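PDB 5XSW: chitinase from Thermococcus chitonophagus, which probably hydrolyses internal glycosidic linkages of chitin as an endochitinase, with a bound glycan held in a pocket of its helical domain. Local coordinates for residues Thr18-Thr24 with Phe76-Val82; Lys50-Gly54 with Leu70-Gly74; Val144-Asn149 with Ala383-Thr389; Ile162-Leu166 with Pro203-Met207; Glu330-Phe334 with Leu362-Met368. All coordinates share one frame; numbering follows the deposited sequence.

Interaction 1: residues Thr18-Thr24 with Phe76-Val82; sequences TLANKNT and FHLNTTV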
# COMPACT_ATOMS: atom_id res chain seq x y z
N THR A 18 31.75 -4.88 -13.50
CA THR A 18 31.39 -4.73 -12.11
C THR A 18 30.28 -3.70 -11.96
O THR A 18 30.44 -2.56 -12.36
CB THR A 18 32.60 -4.32 -11.26
OG1 THR A 18 33.63 -5.31 -11.38
CG2 THR A 18 32.22 -4.18 -9.81
N LEU A 19 29.17 -4.13 -11.37
CA LEU A 19 28.04 -3.26 -11.10
C LEU A 19 27.92 -3.15 -9.59
O LEU A 19 27.95 -4.15 -8.90
CB LEU A 19 26.75 -3.85 -11.66
CG LEU A 19 26.69 -4.19 -13.15
CD1 LEU A 19 25.44 -4.97 -13.48
CD2 LEU A 19 26.77 -2.93 -13.98
N ALA A 20 27.82 -1.94 -9.08
CA ALA A 20 27.71 -1.76 -7.65
C ALA A 20 27.00 -0.49 -7.21
O ALA A 20 27.05 0.52 -7.90
CB ALA A 20 29.08 -1.81 -7.02
N ASN A 21 26.39 -0.55 -6.04
CA ASN A 21 26.04 0.65 -5.33
C ASN A 21 27.14 0.78 -4.32
O ASN A 21 27.19 0.05 -3.34
CB ASN A 21 24.68 0.52 -4.65
CG ASN A 21 24.32 1.74 -3.83
OD1 ASN A 21 25.17 2.54 -3.50
ND2 ASN A 21 23.05 1.87 -3.50
N LYS A 22 28.04 1.71 -4.55
CA LYS A 22 29.20 1.82 -3.67
C LYS A 22 28.86 2.63 -2.43
O LYS A 22 29.67 2.74 -1.52
CB LYS A 22 30.37 2.49 -4.40
CG LYS A 22 31.02 1.66 -5.51
CD LYS A 22 31.76 2.58 -6.51
CE LYS A 22 32.80 1.84 -7.37
NZ LYS A 22 34.16 1.71 -6.73
N ASN A 23 27.70 3.27 -2.41
CA ASN A 23 27.34 4.05 -1.22
C ASN A 23 27.30 3.14 -0.00
O ASN A 23 26.75 2.03 -0.06
CB ASN A 23 25.99 4.75 -1.42
CG ASN A 23 26.00 5.71 -2.59
OD1 ASN A 23 25.10 5.71 -3.47
ND2 ASN A 23 27.01 6.54 -2.63
N THR A 24 27.89 3.57 1.11
CA THR A 24 27.79 2.79 2.34
C THR A 24 26.80 3.42 3.34
O THR A 24 26.40 2.78 4.30
CB THR A 24 29.19 2.60 3.03
OG1 THR A 24 29.79 3.88 3.25
CG2 THR A 24 30.11 1.71 2.16
N PHE A 76 19.97 -3.06 -6.14
CA PHE A 76 21.27 -2.72 -5.54
C PHE A 76 21.13 -1.77 -4.37
O PHE A 76 21.17 -0.55 -4.54
CB PHE A 76 22.20 -2.07 -6.57
CG PHE A 76 22.72 -3.05 -7.60
CD1 PHE A 76 21.89 -3.49 -8.62
CD2 PHE A 76 24.01 -3.56 -7.49
CE1 PHE A 76 22.34 -4.44 -9.56
CE2 PHE A 76 24.50 -4.50 -8.46
CZ PHE A 76 23.65 -4.94 -9.49
N HIS A 77 20.97 -2.34 -3.19
CA HIS A 77 20.95 -1.58 -1.95
C HIS A 77 22.36 -1.11 -1.62
O HIS A 77 23.31 -1.44 -2.31
CB HIS A 77 20.38 -2.46 -0.82
CG HIS A 77 18.89 -2.60 -0.89
ND1 HIS A 77 18.05 -1.56 -0.56
CD2 HIS A 77 18.10 -3.63 -1.27
CE1 HIS A 77 16.79 -1.93 -0.76
NE2 HIS A 77 16.79 -3.19 -1.17
N LEU A 78 22.48 -0.33 -0.57
CA LEU A 78 23.76 0.19 -0.11
C LEU A 78 24.79 -0.92 -0.04
O LEU A 78 24.47 -2.07 0.33
CB LEU A 78 23.60 0.85 1.25
CG LEU A 78 22.73 2.10 1.42
CD1 LEU A 78 22.70 2.51 2.92
CD2 LEU A 78 23.20 3.27 0.56
N ASN A 79 26.00 -0.60 -0.50
CA ASN A 79 27.13 -1.53 -0.41
C ASN A 79 26.90 -2.89 -1.07
O ASN A 79 27.18 -3.91 -0.47
CB ASN A 79 27.50 -1.74 1.07
CG ASN A 79 28.93 -2.25 1.25
OD1 ASN A 79 29.81 -1.96 0.45
ND2 ASN A 79 29.16 -2.99 2.33
N THR A 80 26.38 -2.90 -2.29
CA THR A 80 26.04 -4.16 -2.95
C THR A 80 26.87 -4.22 -4.25
O THR A 80 26.93 -3.22 -4.96
CB THR A 80 24.51 -4.26 -3.26
OG1 THR A 80 23.77 -4.33 -2.03
CG2 THR A 80 24.18 -5.48 -4.10
N THR A 81 27.52 -5.34 -4.54
CA THR A 81 28.32 -5.44 -5.77
C THR A 81 27.95 -6.69 -6.52
O THR A 81 27.67 -7.73 -5.91
CB THR A 81 29.81 -5.41 -5.45
OG1 THR A 81 30.11 -4.15 -4.86
CG2 THR A 81 30.70 -5.58 -6.75
N VAL A 82 27.88 -6.59 -7.85
CA VAL A 82 27.61 -7.76 -8.67
C VAL A 82 28.67 -7.81 -9.81
O VAL A 82 28.90 -6.81 -10.48
CB VAL A 82 26.19 -7.76 -9.25
CG1 VAL A 82 26.00 -8.89 -10.30
CG2 VAL A 82 25.10 -7.88 -8.12
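L19 O receives the shortest bond of the contact, from V82 N at 2.7 Å, and V82 O in turn accepts from L19 N at 2.8 Å and 174°. This hydrogen-bonded antiparallel pair is followed by A20 with T81, a non-hydrogen-bonded pair in which T81 OG1 leans to 3.3 Å from A20 CB. N21 faces both N79 and T80, a G1 beta bulge, with N21 N donating to T80 O at 2.9 Å. The amide of N21, its CG anti to the backbone N (chi1 177°), reaches across to give ND2 to F76 O at 3.2 Å. That oxygen lies in the amide plane, although ND2 stands above the plane of the F76 carbonyl; ND2 also reaches G30 O. The other end of the same amide closes an Asx turn, N21 OD1 accepting from N23 N at 2.8 Å, and thereby shapes the bend that leaves the strand. The ring of F76 lies against the backbone of L19 and A20, CZ 3.9 Å from L19 CB. The connection 78-79 thus leads the chain from one layer of a beta sandwich to the other: strand 80-89 pairs with strand 12-21, which also borders 3-9, whereas F76 bonds to F33 of strand 32-41, where L19 and F76 rest on I38 and I35.

Interaction 2: residues Lys50-Gly54 with Leu70-Gly74; sequences KYADG and LTWRG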
# COMPACT_ATOMS: atom_id res chain seq x y z
N LYS A 50 28.13 -14.86 -17.41
CA LYS A 50 27.90 -15.56 -16.14
C LYS A 50 28.25 -14.67 -14.99
O LYS A 50 29.01 -13.71 -15.17
CB LYS A 50 28.72 -16.85 -16.06
CG LYS A 50 28.40 -17.83 -17.19
CD LYS A 50 29.22 -19.12 -17.03
CE LYS A 50 28.75 -20.20 -18.00
NZ LYS A 50 29.47 -21.49 -17.75
N TYR A 51 27.71 -14.95 -13.80
CA TYR A 51 28.14 -14.19 -12.63
C TYR A 51 29.41 -14.78 -12.11
O TYR A 51 29.58 -15.99 -12.16
CB TYR A 51 27.11 -14.22 -11.48
CG TYR A 51 25.80 -13.55 -11.82
CD1 TYR A 51 25.75 -12.17 -12.09
CD2 TYR A 51 24.63 -14.27 -11.82
CE1 TYR A 51 24.55 -11.56 -12.40
CE2 TYR A 51 23.42 -13.67 -12.12
CZ TYR A 51 23.39 -12.30 -12.40
OH TYR A 51 22.21 -11.70 -12.68
N ALA A 52 30.29 -13.92 -11.59
CA ALA A 52 31.57 -14.37 -11.11
C ALA A 52 31.43 -15.33 -9.96
O ALA A 52 32.26 -16.22 -9.79
CB ALA A 52 32.42 -13.19 -10.70
N ASP A 53 30.39 -15.14 -9.14
CA ASP A 53 30.17 -15.96 -7.95
C ASP A 53 29.10 -17.03 -8.17
O ASP A 53 28.50 -17.51 -7.21
CB ASP A 53 29.85 -15.07 -6.72
CG ASP A 53 28.64 -14.11 -6.92
OD1 ASP A 53 28.08 -14.00 -8.06
OD2 ASP A 53 28.27 -13.42 -5.93
N GLY A 54 28.89 -17.44 -9.42
CA GLY A 54 27.99 -18.53 -9.73
C GLY A 54 26.66 -18.08 -10.28
O GLY A 54 26.19 -16.99 -9.96
N LEU A 70 19.25 -8.82 -15.24
CA LEU A 70 19.76 -9.37 -14.00
C LEU A 70 18.69 -10.13 -13.20
O LEU A 70 19.00 -10.67 -12.15
CB LEU A 70 20.34 -8.26 -13.13
CG LEU A 70 21.51 -7.48 -13.74
CD1 LEU A 70 21.87 -6.28 -12.85
CD2 LEU A 70 22.75 -8.43 -13.91
N THR A 71 17.47 -10.15 -13.73
CA THR A 71 16.30 -10.83 -13.14
C THR A 71 16.26 -10.63 -11.63
O THR A 71 16.06 -9.51 -11.17
CB THR A 71 16.24 -12.37 -13.54
OG1 THR A 71 17.31 -13.10 -12.94
CG2 THR A 71 16.29 -12.53 -15.03
N TRP A 72 16.51 -11.66 -10.84
CA TRP A 72 16.33 -11.53 -9.39
C TRP A 72 17.44 -10.73 -8.79
O TRP A 72 17.37 -10.31 -7.65
CB TRP A 72 16.23 -12.91 -8.73
CG TRP A 72 17.53 -13.67 -8.74
CD1 TRP A 72 17.99 -14.54 -9.71
CD2 TRP A 72 18.54 -13.62 -7.73
NE1 TRP A 72 19.24 -15.03 -9.35
CE2 TRP A 72 19.60 -14.48 -8.14
CE3 TRP A 72 18.68 -12.91 -6.53
CZ2 TRP A 72 20.75 -14.65 -7.39
CZ3 TRP A 72 19.83 -13.09 -5.78
CH2 TRP A 72 20.85 -13.95 -6.20
N ARG A 73 18.48 -10.47 -9.57
CA ARG A 73 19.62 -9.74 -8.97
C ARG A 73 19.72 -8.25 -9.37
O ARG A 73 20.78 -7.60 -9.19
CB ARG A 73 20.90 -10.50 -9.34
CG ARG A 73 21.80 -10.72 -8.22
CD ARG A 73 22.86 -11.80 -8.52
NE ARG A 73 23.98 -11.53 -7.63
CZ ARG A 73 25.13 -12.19 -7.64
NH1 ARG A 73 26.06 -11.85 -6.78
NH2 ARG A 73 25.33 -13.17 -8.51
N GLY A 74 18.62 -7.68 -9.86
CA GLY A 74 18.64 -6.32 -10.35
C GLY A 74 18.54 -5.20 -9.32
O GLY A 74 18.53 -4.01 -9.69
O HOH W 1 20.32 -13.36 -12.61
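R73 reaches across one face of Y51 to an end-on salt bridge with D53, joining the loop 70-74 to the type I beta turn Y51-G54 at the edge of the beta sandwich. Its CB starts 3.8 Å from Y51 OH, and CG lies over one face of the neighbouring W72 ring. From CG to NE the chain is extended, which carries CD over the Y51 ring in a CH-pi contact, 4.1 Å from the centroid. The guanidinium then makes a cation-pi contact with the same ring, NH2 sitting 3.4 Å from Y51 CG with the two planes 56° apart. At the tip, NH2 donates to D53 OD1 at 2.9 Å and NH1 to D53 OD2 at 2.8 Å; the carboxylate is met on its syn side and lies nearly coplanar with the guanidinium. A methionine in place of R73 would probably leave the D53 carboxylate without its paired charge and free to turn. V82 of strand 80-89 packs against both Y51 and R73. At the far end of the tyrosine, L70 CD2 touches the ring edge, 3.9 Å from Y51 CE1, and a water near the ring plane beside Y51 OH donates to L70 O at 3.0 Å.

Interaction 3: residues Val144-Asn149 with Ala383-Thr389; sequences VKPHQN and ATMDMET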
# COMPACT_ATOMS: atom_id res chain seq x y z
N VAL A 144 -4.28 37.81 -16.84
CA VAL A 144 -4.29 36.35 -16.77
C VAL A 144 -4.49 35.75 -18.15
O VAL A 144 -5.42 36.10 -18.83
CB VAL A 144 -5.44 35.86 -15.83
CG1 VAL A 144 -5.57 34.32 -15.85
CG2 VAL A 144 -5.22 36.40 -14.41
N LYS A 145 -3.62 34.84 -18.53
CA LYS A 145 -3.73 34.14 -19.81
C LYS A 145 -4.41 32.77 -19.63
O LYS A 145 -3.79 31.87 -19.09
CB LYS A 145 -2.33 33.96 -20.38
CG LYS A 145 -2.28 33.17 -21.70
CD LYS A 145 -0.84 33.03 -22.26
CE LYS A 145 -0.03 31.96 -21.50
NZ LYS A 145 1.13 31.37 -22.27
N PRO A 146 -5.68 32.60 -20.05
CA PRO A 146 -6.28 31.27 -19.88
C PRO A 146 -5.47 30.16 -20.56
O PRO A 146 -4.71 30.41 -21.52
CB PRO A 146 -7.66 31.40 -20.55
CG PRO A 146 -7.62 32.69 -21.35
CD PRO A 146 -6.53 33.54 -20.80
N HIS A 147 -5.60 28.94 -20.04
CA HIS A 147 -4.83 27.81 -20.55
C HIS A 147 -5.64 26.52 -20.43
O HIS A 147 -6.78 26.55 -20.00
CB HIS A 147 -3.52 27.67 -19.81
CG HIS A 147 -3.69 27.41 -18.32
ND1 HIS A 147 -3.53 26.15 -17.76
CD2 HIS A 147 -4.04 28.24 -17.30
CE1 HIS A 147 -3.72 26.23 -16.45
NE2 HIS A 147 -4.04 27.48 -16.14
N GLN A 148 -5.06 25.40 -20.83
CA GLN A 148 -5.84 24.16 -20.77
C GLN A 148 -4.94 23.01 -20.28
O GLN A 148 -5.10 21.86 -20.70
CB GLN A 148 -6.47 23.86 -22.17
CG GLN A 148 -7.79 24.71 -22.44
CD GLN A 148 -9.02 24.39 -21.49
OE1 GLN A 148 -9.92 23.64 -21.90
NE2 GLN A 148 -9.08 25.01 -20.27
N ASN A 149 -4.00 23.30 -19.40
CA ASN A 149 -3.16 22.21 -18.85
C ASN A 149 -4.00 21.25 -17.96
O ASN A 149 -4.91 21.70 -17.23
CB ASN A 149 -2.00 22.77 -18.02
CG ASN A 149 -0.97 23.52 -18.89
OD1 ASN A 149 -0.04 22.93 -19.42
ND2 ASN A 149 -1.11 24.82 -18.94
N ALA A 383 -10.40 22.08 -16.22
CA ALA A 383 -10.55 22.91 -17.43
C ALA A 383 -11.21 24.26 -17.07
O ALA A 383 -10.75 25.31 -17.50
CB ALA A 383 -11.38 22.17 -18.51
N THR A 384 -12.28 24.24 -16.30
CA THR A 384 -12.97 25.49 -15.88
C THR A 384 -12.08 26.42 -15.07
O THR A 384 -12.07 27.62 -15.29
CB THR A 384 -14.25 25.16 -15.08
OG1 THR A 384 -15.06 24.29 -15.90
CG2 THR A 384 -15.08 26.42 -14.73
N MET A 385 -11.32 25.87 -14.12
CA MET A 385 -10.38 26.66 -13.35
C MET A 385 -9.29 27.25 -14.24
O MET A 385 -8.90 28.41 -14.08
CB MET A 385 -9.74 25.79 -12.25
CG MET A 385 -10.76 25.43 -11.16
SD MET A 385 -9.96 24.42 -9.90
CE MET A 385 -9.14 25.70 -8.91
N ASP A 386 -8.78 26.44 -15.15
CA ASP A 386 -7.73 26.87 -16.09
C ASP A 386 -8.17 28.12 -16.91
O ASP A 386 -7.33 28.93 -17.30
CB ASP A 386 -7.41 25.81 -17.12
CG ASP A 386 -6.63 24.59 -16.58
OD1 ASP A 386 -6.01 24.63 -15.47
OD2 ASP A 386 -6.58 23.60 -17.35
N MET A 387 -9.46 28.18 -17.25
CA MET A 387 -10.02 29.30 -18.04
C MET A 387 -10.32 30.55 -17.20
O MET A 387 -10.69 31.60 -17.76
CB MET A 387 -11.32 28.90 -18.73
CG MET A 387 -11.17 27.76 -19.71
SD MET A 387 -10.05 28.26 -21.05
CE MET A 387 -11.09 29.50 -21.88
N GLU A 388 -10.22 30.45 -15.87
CA GLU A 388 -10.68 31.54 -15.01
C GLU A 388 -9.70 32.72 -15.13
O GLU A 388 -8.50 32.52 -15.04
CB GLU A 388 -10.79 31.09 -13.55
CG GLU A 388 -11.12 32.22 -12.58
CD GLU A 388 -12.53 32.77 -12.73
OE1 GLU A 388 -13.42 32.03 -13.17
OE2 GLU A 388 -12.77 33.96 -12.37
N THR A 389 -10.21 33.92 -15.35
CA THR A 389 -9.35 35.10 -15.38
C THR A 389 -9.68 36.14 -14.34
O THR A 389 -8.83 36.90 -13.93
CB THR A 389 -9.37 35.77 -16.77
OG1 THR A 389 -10.71 36.17 -17.09
CG2 THR A 389 -8.85 34.83 -17.82
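H147 and D386 cross at about a right angle, the imidazole lying with one face over the methylene of the aspartate. D386 CB stands 3.8 Å from the ring centroid, only 12° off the normal, and the carboxylate plane is turned 36° from the ring. The backbones meet here too: H147 N donates to D386 O at 3.2 Å from above the carbonyl plane. With an alanine at H147, the methylene of D386 would probably lose the flat surface it packs on, opening a gap beside the carboxylate. Q148 points away at first, but its chain bends at chi2 (-65°) and brings NE2 back over the helix end, where it donates to H147 O at 2.8 Å and A383 O at 3.2 Å, both in its amide plane. M387 N reaches A383 O from the opposite face. Farther along, V144 CG1 meets T389 CG2 at 3.9 Å. The loop 144-149 thus covers the C-terminal end of helix 374-386, while D386 OD1 accepts from N202, just before helix 203-214.

Interaction 4: residues Ile162-Leu166 with Pro203-Met207; sequences IIIGL and PNFLM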
# COMPACT_ATOMS: atom_id res chain seq x y z
N ILE A 162 1.75 32.09 -9.69
CA ILE A 162 0.86 30.92 -9.50
C ILE A 162 -0.55 31.38 -9.72
O ILE A 162 -1.00 32.34 -9.09
CB ILE A 162 0.92 30.35 -8.07
CG1 ILE A 162 2.35 30.01 -7.70
CG2 ILE A 162 -0.00 29.10 -7.93
CD1 ILE A 162 2.53 29.95 -6.22
N ILE A 163 -1.26 30.71 -10.60
CA ILE A 163 -2.61 31.15 -10.94
C ILE A 163 -3.63 30.03 -10.56
O ILE A 163 -3.88 29.10 -11.36
CB ILE A 163 -2.78 31.42 -12.48
CG1 ILE A 163 -1.62 32.30 -13.02
CG2 ILE A 163 -4.15 31.99 -12.72
CD1 ILE A 163 -1.55 33.64 -12.31
N ILE A 164 -4.22 30.14 -9.39
CA ILE A 164 -5.28 29.21 -9.03
C ILE A 164 -6.59 29.91 -9.35
O ILE A 164 -6.89 30.96 -8.80
CB ILE A 164 -5.24 28.85 -7.54
CG1 ILE A 164 -3.95 28.11 -7.20
CG2 ILE A 164 -6.45 28.02 -7.16
CD1 ILE A 164 -3.72 27.92 -5.71
N GLY A 165 -7.36 29.32 -10.25
CA GLY A 165 -8.57 29.98 -10.70
C GLY A 165 -9.76 29.54 -9.87
O GLY A 165 -10.21 28.40 -9.97
N LEU A 166 -10.26 30.46 -9.06
CA LEU A 166 -11.40 30.17 -8.20
C LEU A 166 -12.69 30.38 -8.97
O LEU A 166 -13.46 31.29 -8.68
CB LEU A 166 -11.36 31.05 -6.95
CG LEU A 166 -10.00 31.07 -6.24
CD1 LEU A 166 -9.99 32.05 -5.08
CD2 LEU A 166 -9.63 29.67 -5.77
N PRO A 203 -1.76 23.22 -10.10
CA PRO A 203 -2.54 23.40 -8.87
C PRO A 203 -4.02 23.25 -9.12
O PRO A 203 -4.72 22.79 -8.22
CB PRO A 203 -2.21 24.88 -8.44
CG PRO A 203 -0.89 25.18 -9.10
CD PRO A 203 -0.89 24.36 -10.41
N ASN A 204 -4.52 23.63 -10.31
CA ASN A 204 -5.96 23.51 -10.54
C ASN A 204 -6.40 22.00 -10.57
O ASN A 204 -7.52 21.65 -10.22
CB ASN A 204 -6.33 24.14 -11.88
CG ASN A 204 -6.24 25.67 -11.85
OD1 ASN A 204 -6.36 26.30 -10.79
ND2 ASN A 204 -6.00 26.26 -13.03
N PHE A 205 -5.49 21.15 -11.00
CA PHE A 205 -5.83 19.71 -11.07
C PHE A 205 -5.96 19.19 -9.60
O PHE A 205 -6.90 18.47 -9.29
CB PHE A 205 -4.76 18.93 -11.81
CG PHE A 205 -5.03 17.44 -11.81
CD1 PHE A 205 -5.95 16.92 -12.70
CD2 PHE A 205 -4.43 16.59 -10.85
CE1 PHE A 205 -6.29 15.55 -12.70
CE2 PHE A 205 -4.77 15.20 -10.81
CZ PHE A 205 -5.70 14.70 -11.75
N LEU A 206 -5.00 19.52 -8.73
CA LEU A 206 -5.09 19.06 -7.30
C LEU A 206 -6.31 19.65 -6.63
O LEU A 206 -6.97 18.99 -5.82
CB LEU A 206 -3.83 19.44 -6.48
CG LEU A 206 -2.59 18.62 -6.89
CD1 LEU A 206 -1.34 19.00 -6.10
CD2 LEU A 206 -2.84 17.07 -6.66
N MET A 207 -6.68 20.86 -7.02
CA MET A 207 -7.88 21.54 -6.48
C MET A 207 -9.16 20.77 -6.88
O MET A 207 -10.08 20.50 -6.06
CB MET A 207 -7.98 23.00 -6.99
CG MET A 207 -6.97 23.95 -6.33
SD MET A 207 -7.50 24.52 -4.66
CE MET A 207 -8.97 25.49 -5.01
O HOH W 2 -5.16 28.79 -13.96
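With CG anti to its own carbonyl carbon (chi1 -72°) and a small chi2 of -25°, N204 directs its amide at the backbone of I163-G165. OD1 accepts from G165 N at 3.2 Å, a fairly straight bond of 162° whose donor is tilted from the plane of the side-chain carbonyl. ND2 works through water: a molecule 2.8 Å from N204 ND2 takes its hydrogen and passes one on to I163 O, 2.9 Å from the water. Because ND2 also donates to D386 OD1, both ends of this buried amide are engaged and its rotation is fixed. Apolar contacts continue beside the asparagine. I164 divides its branches between two helix residues, CG1 lying 3.9 Å from P203 CB and CG2 4.2 Å from M207 CE. M207 is bent at chi2 and chi3, which folds its methyl back toward L166 as well, CE to CD2 being 4.3 Å. I162 adds CG2 against P203 CG. An extended segment is thereby tied to the first turn of helix 203-214 in the core of the helical domain; the last turn of that helix carries K212 and E213, two residues of the glycan pocket.

Interaction 5: residues Glu330-Phe334 with Leu362-Met368; sequences EIIDF and LWKEFNM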
# COMPACT_ATOMS: atom_id res chain seq x y z
N GLU A 330 -6.91 12.14 -18.07
CA GLU A 330 -7.94 11.14 -17.84
C GLU A 330 -7.37 9.80 -17.30
O GLU A 330 -7.93 9.22 -16.35
CB GLU A 330 -8.72 10.85 -19.17
CG GLU A 330 -9.58 12.07 -19.57
CD GLU A 330 -10.03 11.95 -21.02
OE1 GLU A 330 -10.35 10.83 -21.43
OE2 GLU A 330 -10.05 12.95 -21.72
N ILE A 331 -6.29 9.32 -17.90
CA ILE A 331 -5.63 8.06 -17.51
C ILE A 331 -5.11 8.19 -16.08
O ILE A 331 -5.32 7.33 -15.21
CB ILE A 331 -4.49 7.74 -18.44
CG1 ILE A 331 -5.04 7.37 -19.83
CG2 ILE A 331 -3.65 6.55 -17.90
CD1 ILE A 331 -3.98 7.22 -20.91
N ILE A 332 -4.41 9.28 -15.83
CA ILE A 332 -3.84 9.48 -14.50
C ILE A 332 -4.96 9.63 -13.43
O ILE A 332 -4.85 9.04 -12.36
CB ILE A 332 -2.90 10.73 -14.46
CG1 ILE A 332 -1.61 10.54 -15.28
CG2 ILE A 332 -2.47 11.09 -13.00
CD1 ILE A 332 -0.84 9.24 -15.01
N ASP A 333 -6.00 10.42 -13.71
CA ASP A 333 -7.10 10.53 -12.75
C ASP A 333 -7.83 9.17 -12.56
O ASP A 333 -8.21 8.80 -11.46
CB ASP A 333 -8.13 11.54 -13.19
CG ASP A 333 -9.19 11.73 -12.16
OD1 ASP A 333 -8.85 12.30 -11.11
OD2 ASP A 333 -10.35 11.24 -12.32
N PHE A 334 -8.08 8.47 -13.65
CA PHE A 334 -8.70 7.14 -13.51
C PHE A 334 -7.87 6.20 -12.60
O PHE A 334 -8.41 5.51 -11.75
CB PHE A 334 -8.92 6.51 -14.92
CG PHE A 334 -9.50 5.11 -14.89
CD1 PHE A 334 -10.84 4.91 -14.56
CD2 PHE A 334 -8.69 4.04 -15.14
CE1 PHE A 334 -11.37 3.61 -14.54
CE2 PHE A 334 -9.20 2.75 -15.16
CZ PHE A 334 -10.54 2.52 -14.85
N LEU A 362 -11.32 9.81 -24.73
CA LEU A 362 -10.77 8.53 -24.28
C LEU A 362 -11.64 7.88 -23.18
O LEU A 362 -11.99 6.70 -23.29
CB LEU A 362 -9.33 8.74 -23.81
CG LEU A 362 -8.59 7.46 -23.43
CD1 LEU A 362 -8.18 6.62 -24.69
CD2 LEU A 362 -7.37 7.79 -22.58
N TRP A 363 -12.09 8.64 -22.18
CA TRP A 363 -12.70 7.99 -21.04
C TRP A 363 -14.05 7.38 -21.41
O TRP A 363 -14.46 6.40 -20.82
CB TRP A 363 -12.86 8.93 -19.84
CG TRP A 363 -13.85 10.03 -19.96
CD1 TRP A 363 -13.61 11.34 -20.38
CD2 TRP A 363 -15.22 9.97 -19.61
NE1 TRP A 363 -14.79 12.05 -20.35
CE2 TRP A 363 -15.78 11.24 -19.85
CE3 TRP A 363 -16.05 8.95 -19.13
CZ2 TRP A 363 -17.12 11.52 -19.63
CZ3 TRP A 363 -17.38 9.24 -18.88
CH2 TRP A 363 -17.90 10.51 -19.14
N LYS A 364 -14.72 7.94 -22.41
CA LYS A 364 -16.01 7.38 -22.84
C LYS A 364 -15.83 6.12 -23.67
O LYS A 364 -16.61 5.18 -23.57
CB LYS A 364 -16.80 8.42 -23.62
CG LYS A 364 -17.38 9.50 -22.72
CD LYS A 364 -18.27 10.41 -23.57
CE LYS A 364 -18.61 11.70 -22.83
NZ LYS A 364 -19.39 12.65 -23.68
N GLU A 365 -14.78 6.10 -24.47
CA GLU A 365 -14.52 4.92 -25.29
C GLU A 365 -14.08 3.73 -24.45
O GLU A 365 -14.32 2.61 -24.84
CB GLU A 365 -13.45 5.23 -26.31
CG GLU A 365 -14.00 5.90 -27.50
CD GLU A 365 -13.62 5.12 -28.73
OE1 GLU A 365 -13.78 3.88 -28.70
OE2 GLU A 365 -13.13 5.76 -29.70
N PHE A 366 -13.35 4.00 -23.38
CA PHE A 366 -12.77 2.94 -22.57
C PHE A 366 -13.50 2.69 -21.26
O PHE A 366 -13.04 1.90 -20.45
CB PHE A 366 -11.30 3.22 -22.33
CG PHE A 366 -10.42 2.85 -23.48
CD1 PHE A 366 -10.33 3.66 -24.59
CD2 PHE A 366 -9.70 1.68 -23.46
CE1 PHE A 366 -9.53 3.31 -25.65
CE2 PHE A 366 -8.89 1.32 -24.51
CZ PHE A 366 -8.81 2.14 -25.62
N ASN A 367 -14.61 3.37 -21.06
CA ASN A 367 -15.35 3.23 -19.81
C ASN A 367 -14.48 3.47 -18.58
O ASN A 367 -14.45 2.66 -17.67
CB ASN A 367 -16.04 1.87 -19.76
CG ASN A 367 -17.01 1.69 -20.91
OD1 ASN A 367 -18.03 2.38 -20.98
ND2 ASN A 367 -16.69 0.79 -21.82
N MET A 368 -13.74 4.57 -18.60
CA MET A 368 -12.84 4.96 -17.53
C MET A 368 -13.41 6.11 -16.71
O MET A 368 -12.73 7.05 -16.38
CB MET A 368 -11.46 5.35 -18.05
CG MET A 368 -10.94 4.52 -19.18
SD MET A 368 -9.59 5.43 -19.93
CE MET A 368 -8.68 5.96 -18.51
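F334 and M368 form a Met-aromatic contact where helix 327-338 packs against the short helix 362-365 and the turn after it. This is the tight side. M368 CB lies over one ring face, offset toward the rim, 3.6 Å from F334 CD1. SD stands higher above the same face, 5.3 Å from the centroid, and a bend at chi3 (46°) brings CE down to 3.6 Å from F334 CB. Beside them I331 CG1 presses on L362 CD2 at 3.6 Å, and L346 of helix 340-346 touches both F334 and M368. The packing slackens toward N367, which is exposed, has positive phi and hardly takes part. At the other end of the contact the partly exposed W363 meets E330 with its backbone N and the CD1 edge of its indole, the carboxylate turned almost perpendicular to the ring. On another side of helix 327-338, D333 bonds to H374 of the glycan pocket. E330 OE1 approaches the indole at its edge and takes a weak, bent bond from W363 N at 2.9 Å and 126°.

In the fold
From the N terminus, interaction 1 closes the first loop, bringing strand 12-21 to residues 76-82, and interaction 2 falls wholly within it. Their centres are about 13 Å apart and they share the beta sandwich, F76 packing on L70. Interaction 3 then opens at V144 and closes only near T389, a span that encloses interactions 4 and 5 one after the other without any crossing. Interactions 3 and 4 are joined directly, as M385 of helix 374-386 packs on G165, N204 and M207. Interaction 5, centred about 22 Å from both, touches interaction 4 through F205 and D333. Centre to centre, the beta-domain pair lies about 40 to 52 Å from these three.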